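Local coordinates for plu4264 (PDB 4MV2), which is of unknown function but adopts a metal-binding cupin fold and binds a nickel ion, at residues 39-44 / 98-103. Sequence-based numbering, arbitrary orientation.
Sequences CIVRPE and EDFHFY
With chi1 at 67°, Phe102 CG sits in the crowded position between its backbone N and carbonyl carbon, which swings the ring across the strand pair; the pairing puts Cys39 CB over the ring, and SG, anti to the Cys39 carbonyl carbon, lies obliquely 4.5 Å from the Phe102 centroid, a sulfur-aromatic contact. These residues lie on neighbouring antiparallel strands, 35-41 and 100-107, of the cupin beta-barrel. Cys39 with Phe102 and Val41 with Phe100 are hydrogen-bonded pairs, Cys39 N reaching Phe102 O at 2.8 Å; Ile40 with His101 is the non-hydrogen-bonded pair between them. On the sheet face carrying Cys39, Val41, Phe100 and Phe102, Cys39 CB stands 3.7 Å from the Phe102 centroid (CH-pi), and Val41 CG2 meets that ring's edge; the Phe102 side chain is about 8 Å from the bound nickel. On the opposite sheet face, Ile40 CG1 lies over the His101 imidazole, 3.9 Å from its centroid and 30° off the normal (CH-pi), and His101 ND1 hydrogen-bonds to Trp38 NE1. Arg42 NE forms a salt bridge to Asp20 OD2. In a second, hydrogen-bonded salt bridge of 3.1 Å, Asp99 OD1 lies in the guanidinium plane, while Arg42 NH1 approaches 43° out of the carboxylate plane.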
loop_
_atom_site.group_PDB
_atom_site.type_symbol
_atom_site.label_atom_id
_atom_site.label_comp_id
_atom_site.label_asym_id
_atom_site.label_seq_id
_atom_site.Cartn_x
_atom_site.Cartn_y
_atom_site.Cartn_z
ATOM N N CYS A 39 -2.973 3.511 -8.678
ATOM C CA CYS A 39 -3.119 4.615 -9.617
ATOM C C CYS A 39 -2.003 4.600 -10.647
ATOM O O CYS A 39 -0.847 4.316 -10.340
ATOM C CB CYS A 39 -3.017 5.926 -8.852
ATOM S SG CYS A 39 -4.327 6.162 -7.620
ATOM N N ILE A 40 -2.382 4.940 -11.863
ATOM C CA ILE A 40 -1.442 5.082 -12.968
ATOM C C ILE A 40 -1.624 6.429 -13.601
ATOM O O ILE A 40 -2.724 6.805 -14.039
ATOM C CB ILE A 40 -1.595 4.000 -14.067
ATOM C CG1 ILE A 40 -1.508 2.596 -13.497
ATOM C CG2 ILE A 40 -0.501 4.232 -15.121
ATOM C CD1 ILE A 40 -1.836 1.510 -14.524
ATOM N N VAL A 41 -0.532 7.183 -13.610
ATOM C CA VAL A 41 -0.460 8.444 -14.367
ATOM C C VAL A 41 0.205 8.096 -15.687
ATOM O O VAL A 41 1.360 7.674 -15.720
ATOM C CB VAL A 41 0.246 9.571 -13.605
ATOM C CG1 VAL A 41 0.221 10.864 -14.448
ATOM C CG2 VAL A 41 -0.409 9.824 -12.248
ATOM N N ARG A 42 -0.537 8.249 -16.770
ATOM C CA ARG A 42 -0.098 7.788 -18.082
ATOM C C ARG A 42 1.053 8.655 -18.590
ATOM O O ARG A 42 1.266 9.770 -18.116
ATOM C CB ARG A 42 -1.290 7.798 -19.027
ATOM C CG ARG A 42 -2.391 6.838 -18.604
ATOM C CD ARG A 42 -1.916 5.406 -18.572
ATOM N NE ARG A 42 -2.980 4.478 -18.197
ATOM C CZ ARG A 42 -2.815 3.177 -18.082
ATOM N NH1 ARG A 42 -1.626 2.632 -18.291
ATOM N NH2 ARG A 42 -3.847 2.400 -17.733
ATOM N N PRO A 43 1.826 8.134 -19.551
ATOM C CA PRO A 43 2.984 8.893 -20.048
ATOM C C PRO A 43 2.608 10.296 -20.511
ATOM O O PRO A 43 1.595 10.472 -21.183
ATOM C CB PRO A 43 3.454 8.033 -21.226
ATOM C CG PRO A 43 3.089 6.644 -20.807
ATOM C CD PRO A 43 1.743 6.805 -20.197
ATOM N N GLU A 44 3.420 11.282 -20.139
ATOM C CA GLU A 44 3.236 12.671 -20.565
ATOM C C GLU A 44 1.885 13.219 -20.180
ATOM O O GLU A 44 1.271 13.968 -20.932
ATOM C CB GLU A 44 3.525 12.822 -22.063
ATOM C CG GLU A 44 4.954 12.391 -22.399
ATOM C CD GLU A 44 5.406 12.696 -23.801
ATOM O OE1 GLU A 44 4.645 12.433 -24.737
ATOM O OE2 GLU A 44 6.516 13.233 -23.946
ATOM N N GLU A 98 6.982 6.373 -19.880
ATOM C CA GLU A 98 6.493 5.127 -19.279
ATOM C C GLU A 98 5.446 5.453 -18.216
ATOM O O GLU A 98 5.538 6.478 -17.529
ATOM C CB GLU A 98 7.655 4.405 -18.589
ATOM C CG GLU A 98 8.884 4.111 -19.443
ATOM C CD GLU A 98 9.843 5.303 -19.644
ATOM O OE1 GLU A 98 9.839 6.322 -18.890
ATOM O OE2 GLU A 98 10.637 5.183 -20.580
ATOM N N ASP A 99 4.470 4.569 -18.057
ATOM C CA ASP A 99 3.486 4.670 -17.003
ATOM C C ASP A 99 4.128 4.894 -15.642
ATOM O O ASP A 99 5.136 4.304 -15.318
ATOM C CB ASP A 99 2.737 3.323 -16.903
ATOM C CG ASP A 99 1.737 3.061 -17.989
ATOM O OD1 ASP A 99 1.138 3.989 -18.555
ATOM O OD2 ASP A 99 1.484 1.853 -18.237
ATOM N N PHE A 100 3.495 5.729 -14.835
ATOM C CA PHE A 100 3.891 5.953 -13.452
ATOM C C PHE A 100 2.842 5.342 -12.546
ATOM O O PHE A 100 1.675 5.701 -12.622
ATOM C CB PHE A 100 4.032 7.428 -13.126
ATOM C CG PHE A 100 4.370 7.679 -11.694
ATOM C CD1 PHE A 100 5.643 7.372 -11.222
ATOM C CD2 PHE A 100 3.433 8.176 -10.791
ATOM C CE1 PHE A 100 5.987 7.599 -9.915
ATOM C CE2 PHE A 100 3.801 8.395 -9.473
ATOM C CZ PHE A 100 5.055 8.096 -9.054
ATOM N N HIS A 101 3.252 4.358 -11.742
ATOM C CA HIS A 101 2.350 3.646 -10.858
ATOM C C HIS A 101 2.622 4.000 -9.403
ATOM O O HIS A 101 3.780 4.015 -8.958
ATOM C CB HIS A 101 2.561 2.131 -10.954
ATOM C CG HIS A 101 2.306 1.517 -12.282
ATOM N ND1 HIS A 101 1.268 0.638 -12.472
ATOM C CD2 HIS A 101 2.978 1.593 -13.464
ATOM C CE1 HIS A 101 1.309 0.195 -13.713
ATOM N NE2 HIS A 101 2.352 0.743 -14.328
ATOM N N PHE A 102 1.552 4.185 -8.638
ATOM C CA PHE A 102 1.684 4.345 -7.184
ATOM C C PHE A 102 0.417 3.834 -6.533
ATOM O O PHE A 102 -0.633 3.783 -7.171
ATOM C CB PHE A 102 1.973 5.822 -6.806
ATOM C CG PHE A 102 0.858 6.785 -7.084
ATOM C CD1 PHE A 102 0.672 7.323 -8.338
ATOM C CD2 PHE A 102 0.051 7.238 -6.048
ATOM C CE1 PHE A 102 -0.326 8.246 -8.563
ATOM C CE2 PHE A 102 -0.931 8.130 -6.290
ATOM C CZ PHE A 102 -1.106 8.643 -7.552
ATOM N N TYR A 103 0.512 3.472 -5.256
ATOM C CA TYR A 103 -0.635 3.109 -4.450
ATOM C C TYR A 103 -0.866 4.228 -3.467
ATOM O O TYR A 103 0.058 4.697 -2.842
ATOM C CB TYR A 103 -0.412 1.747 -3.726
ATOM C CG TYR A 103 -1.719 1.046 -3.461
ATOM C CD1 TYR A 103 -2.256 0.189 -4.380
ATOM C CD2 TYR A 103 -2.474 1.307 -2.317
ATOM C CE1 TYR A 103 -3.518 -0.411 -4.213
ATOM C CE2 TYR A 103 -3.709 0.733 -2.128
ATOM C CZ TYR A 103 -4.250 -0.094 -3.089
ATOM O OH TYR A 103 -5.492 -0.611 -2.874
#